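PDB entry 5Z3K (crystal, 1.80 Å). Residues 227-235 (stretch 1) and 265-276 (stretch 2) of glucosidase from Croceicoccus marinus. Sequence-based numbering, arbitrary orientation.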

# COMPACT_ATOMS: atom_id res chain seq x y z
N MSE A 227 8.39 3.01 5.28
CA MSE A 227 7.02 3.48 5.57
C MSE A 227 6.93 5.00 5.65
O MSE A 227 7.93 5.68 5.87
N TRP A 228 5.72 5.53 5.47
CA TRP A 228 5.49 6.96 5.64
C TRP A 228 4.02 7.22 5.95
O TRP A 228 3.14 6.60 5.35
N TYR A 229 3.77 8.15 6.87
CA TYR A 229 2.43 8.58 7.22
C TYR A 229 2.33 10.09 7.10
O TYR A 229 3.31 10.81 7.30
N GLY A 230 1.12 10.58 6.82
CA GLY A 230 0.92 12.02 6.67
C GLY A 230 0.49 12.76 7.92
O GLY A 230 -0.09 13.84 7.82
N ASP A 231 0.75 12.19 9.11
CA ASP A 231 0.18 12.76 10.34
C ASP A 231 0.56 14.22 10.52
O ASP A 231 -0.28 15.04 10.91
N ASN A 232 1.82 14.56 10.29
CA ASN A 232 2.31 15.89 10.61
C ASN A 232 2.38 16.81 9.40
O ASN A 232 2.93 17.91 9.50
N SER A 233 1.83 16.39 8.25
CA SER A 233 1.82 17.23 7.05
C SER A 233 0.44 17.30 6.42
O SER A 233 0.06 18.31 5.81
N ARG A 234 -0.33 16.22 6.56
CA ARG A 234 -1.57 16.00 5.79
C ARG A 234 -1.37 16.31 4.31
O ARG A 234 -2.31 16.76 3.65
N ASP A 235 -0.17 16.07 3.78
CA ASP A 235 0.18 16.45 2.41
C ASP A 235 0.30 15.19 1.56
O ASP A 235 1.23 14.39 1.79
N TRP A 265 1.55 3.11 3.94
CA TRP A 265 1.27 4.51 3.65
C TRP A 265 -0.18 4.79 3.98
O TRP A 265 -1.06 3.95 3.72
N SER A 266 -0.42 5.97 4.54
CA SER A 266 -1.72 6.34 5.07
C SER A 266 -1.67 7.83 5.37
O SER A 266 -0.60 8.40 5.57
N MSE A 267 -2.84 8.46 5.41
CA MSE A 267 -2.83 9.84 5.88
C MSE A 267 -2.38 9.90 7.33
O MSE A 267 -1.69 10.83 7.71
N THR A 268 -2.76 8.91 8.14
CA THR A 268 -2.39 8.90 9.55
C THR A 268 -1.91 7.52 9.96
O THR A 268 -2.44 6.50 9.49
N GLY A 269 -0.90 7.49 10.82
CA GLY A 269 -0.41 6.24 11.36
C GLY A 269 -0.28 6.27 12.87
O GLY A 269 0.22 5.32 13.48
N ILE A 270 -0.69 7.38 13.47
CA ILE A 270 -0.66 7.54 14.92
C ILE A 270 -2.00 7.04 15.48
O ILE A 270 -3.05 7.54 15.05
N PRO A 271 -2.00 6.09 16.41
CA PRO A 271 -3.25 5.39 16.76
C PRO A 271 -4.28 6.26 17.45
O PRO A 271 -5.41 5.78 17.65
N THR A 272 -3.95 7.50 17.81
CA THR A 272 -4.91 8.46 18.35
C THR A 272 -5.28 9.54 17.34
O THR A 272 -5.81 10.59 17.72
N ALA A 273 -4.99 9.32 16.06
CA ALA A 273 -5.25 10.36 15.07
C ALA A 273 -6.74 10.54 14.86
O ALA A 273 -7.53 9.59 14.90
N LYS A 274 -7.11 11.78 14.61
CA LYS A 274 -8.47 12.21 14.37
C LYS A 274 -8.59 12.86 12.97
O LYS A 274 -7.72 13.57 12.60
N PHE A 275 -9.66 12.59 12.25
CA PHE A 275 -9.81 13.10 10.90
C PHE A 275 -11.26 12.90 10.50
O PHE A 275 -11.98 12.10 11.10
N GLU A 276 -11.67 13.64 9.47
CA GLU A 276 -12.94 13.37 8.83
C GLU A 276 -12.77 12.26 7.80
O GLU A 276 -11.75 12.19 7.10

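The two stretches run side by side in parallel register, W228 beside W265 and Y229 beside S266, before each leaves its strand and turns into loop. Along the strands the pairing is loose. The carbonyl O of W228 approaches CA of W265 at 3.3 Å in a nearly straight CA-H...O contact, and CA of Y229 lies 3.5 Å from O of S266. That same S266 O accepts a true hydrogen bond from N of G230, at 3.0 Å. The two tryptophans share one side of the sheet, but their indoles lead away from the contact; W228, in the t rotamer, satisfies its NE1 elsewhere in the structure.

Y229 and S266 occupy the other side. With chi1 in the m well, the ring of Y229 packs against stretch 2, its CD1 3.9 Å from CB of S266, which sits near the ring plane at the edge. Over one face lies G269, whose CA is 3.5 Å from the ring centroid and nearly on the ring normal, a CH-pi contact. Glycine suits this place exactly: an ideal CB here would fall only 2.3 Å from CG of Y229, a clash. G230 is also closely fitted, since a CB on it would come within 3.0 Å of O of M267.

The polar centre of the interface is D231. Its CB points sideways, but the m rotamer brings the carboxylate nearer to stretch 2, where two successive backbone amides meet it. N of G269 donates to OD1 at 2.7 Å and, weakly, to OD2 at 3.2 Å; N of I270 donates to OD2, also at 3.2 Å. Both carboxylate oxygens are thus satisfied by main chain. A short acidic side chain is well suited to this task, for it carries two acceptors close to its own backbone and can bind neighbouring N-H groups as the chain approaches the I270 to A273 type I turn. Carbon atoms of stretch 2 also lie near one of these oxygens: OD2 of D231 is 3.3 Å from CB of T268 and 3.4 Å from CB of I270, with CB of A273 at 3.9 Å.

R234 reaches across from farther along stretch 1. Its CB also points sideways, but m settings at chi1 and chi2 let the long chain bring the guanidinium nearer to stretch 2. NH1 donates to O of D231 within its own stretch, at 3.1 Å, while NH2 comes 2.9 Å from O of K274, which lies near the guanidinium plane. CG2 of T268, in the p rotamer, covers one face of the group, 4.1 Å from CZ. The selenomethionine M267 starts with its CB pointing away, yet its flexible side chain returns to place CE 3.6 Å from NE of R234. An arginine can serve both kinds of neighbour, its flat group presenting N-H bonds at the rim and a face open to nonpolar carbon.

N232, S233 and D235 make no contact with stretch 2. S233 OG instead accepts a hydrogen bond from N of D235 at 2.9 Å.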

# COMPACT_ATOMS: atom_id res chain seq x y z
CB MSE A 227 6.51 2.88 6.88
CG MSE A 227 6.78 3.70 8.16
SE MSE A 227 6.05 2.64 9.66
CE MSE A 227 6.97 1.09 9.03
CB TRP A 228 5.91 7.77 4.41
CG TRP A 228 6.02 9.20 4.80
CD1 TRP A 228 5.13 10.20 4.54
CD2 TRP A 228 7.04 9.77 5.62
NE1 TRP A 228 5.57 11.38 5.12
CE2 TRP A 228 6.73 11.13 5.80
CE3 TRP A 228 8.20 9.25 6.21
CZ2 TRP A 228 7.54 11.99 6.54
CZ3 TRP A 228 9.00 10.10 6.95
CH2 TRP A 228 8.67 11.46 7.10
CB TYR A 229 2.04 8.18 8.64
CG TYR A 229 2.12 6.71 8.95
CD1 TYR A 229 1.19 5.82 8.41
CD2 TYR A 229 3.11 6.21 9.79
CE1 TYR A 229 1.26 4.46 8.71
CE2 TYR A 229 3.18 4.86 10.09
CZ TYR A 229 2.26 3.99 9.54
OH TYR A 229 2.34 2.65 9.85
CB ASP A 231 0.63 11.97 11.57
CG ASP A 231 0.07 10.58 11.60
OD1 ASP A 231 0.68 9.72 10.96
OD2 ASP A 231 -0.96 10.37 12.27
CB ASN A 232 3.68 15.79 11.29
CG ASN A 232 4.11 17.10 11.93
OD1 ASN A 232 5.19 17.61 11.63
ND2 ASN A 232 3.25 17.66 12.78
CB SER A 233 2.83 16.69 6.02
OG SER A 233 2.27 15.62 5.27
CB ARG A 234 -2.74 16.82 6.34
CG ARG A 234 -3.00 16.69 7.83
CD ARG A 234 -3.04 15.27 8.29
NE ARG A 234 -4.30 14.99 8.98
CZ ARG A 234 -4.39 14.66 10.26
NH1 ARG A 234 -3.31 14.54 11.01
NH2 ARG A 234 -5.58 14.43 10.79
CB ASP A 235 1.49 17.25 2.39
CG ASP A 235 1.83 17.84 1.02
OD1 ASP A 235 1.15 17.48 0.03
OD2 ASP A 235 2.77 18.68 0.94
CB TRP A 265 1.61 4.87 2.20
CG TRP A 265 0.63 4.42 1.14
CD1 TRP A 265 0.70 3.29 0.40
CD2 TRP A 265 -0.52 5.14 0.67
NE1 TRP A 265 -0.34 3.23 -0.49
CE2 TRP A 265 -1.11 4.36 -0.35
CE3 TRP A 265 -1.11 6.37 1.00
CZ2 TRP A 265 -2.26 4.76 -1.04
CZ3 TRP A 265 -2.26 6.76 0.32
CH2 TRP A 265 -2.81 5.96 -0.69
CB SER A 266 -2.05 5.55 6.34
OG SER A 266 -3.36 5.83 6.76
CB MSE A 267 -4.19 10.53 5.76
CG MSE A 267 -4.08 12.00 6.15
SE MSE A 267 -5.65 13.05 5.69
CE MSE A 267 -6.62 12.79 7.32
CB THR A 268 -3.57 9.33 10.46
OG1 THR A 268 -4.55 8.29 10.51
CG2 THR A 268 -4.22 10.62 9.96
CB ILE A 270 -0.41 9.00 15.32
CG1 ILE A 270 1.07 9.34 15.12
CG2 ILE A 270 -0.82 9.23 16.78
CD1 ILE A 270 1.37 10.79 15.34
CB PRO A 271 -2.77 4.26 17.68
CG PRO A 271 -1.46 4.75 18.23
CD PRO A 271 -0.83 5.55 17.13
CB THR A 272 -4.35 9.12 19.61
OG1 THR A 272 -3.07 9.69 19.32
CG2 THR A 272 -4.20 8.11 20.74
CB ALA A 273 -4.57 10.02 13.75
CB LYS A 274 -8.85 13.19 15.42
CG LYS A 274 -10.32 13.30 15.67
CD LYS A 274 -10.71 14.66 16.17
CE LYS A 274 -12.08 14.99 15.68
NZ LYS A 274 -13.12 14.04 16.11
CB PHE A 275 -8.88 12.39 9.92
CG PHE A 275 -8.92 10.89 10.05
CD1 PHE A 275 -9.93 10.16 9.44
CD2 PHE A 275 -7.97 10.22 10.80
CE1 PHE A 275 -10.00 8.78 9.57
CE2 PHE A 275 -8.02 8.84 10.94
CZ PHE A 275 -9.04 8.12 10.32
CB GLU A 276 -13.49 14.62 8.15
CG GLU A 276 -13.72 15.81 9.09
CD GLU A 276 -14.89 15.59 10.05
OE1 GLU A 276 -15.77 14.75 9.77
OE2 GLU A 276 -14.94 16.29 11.08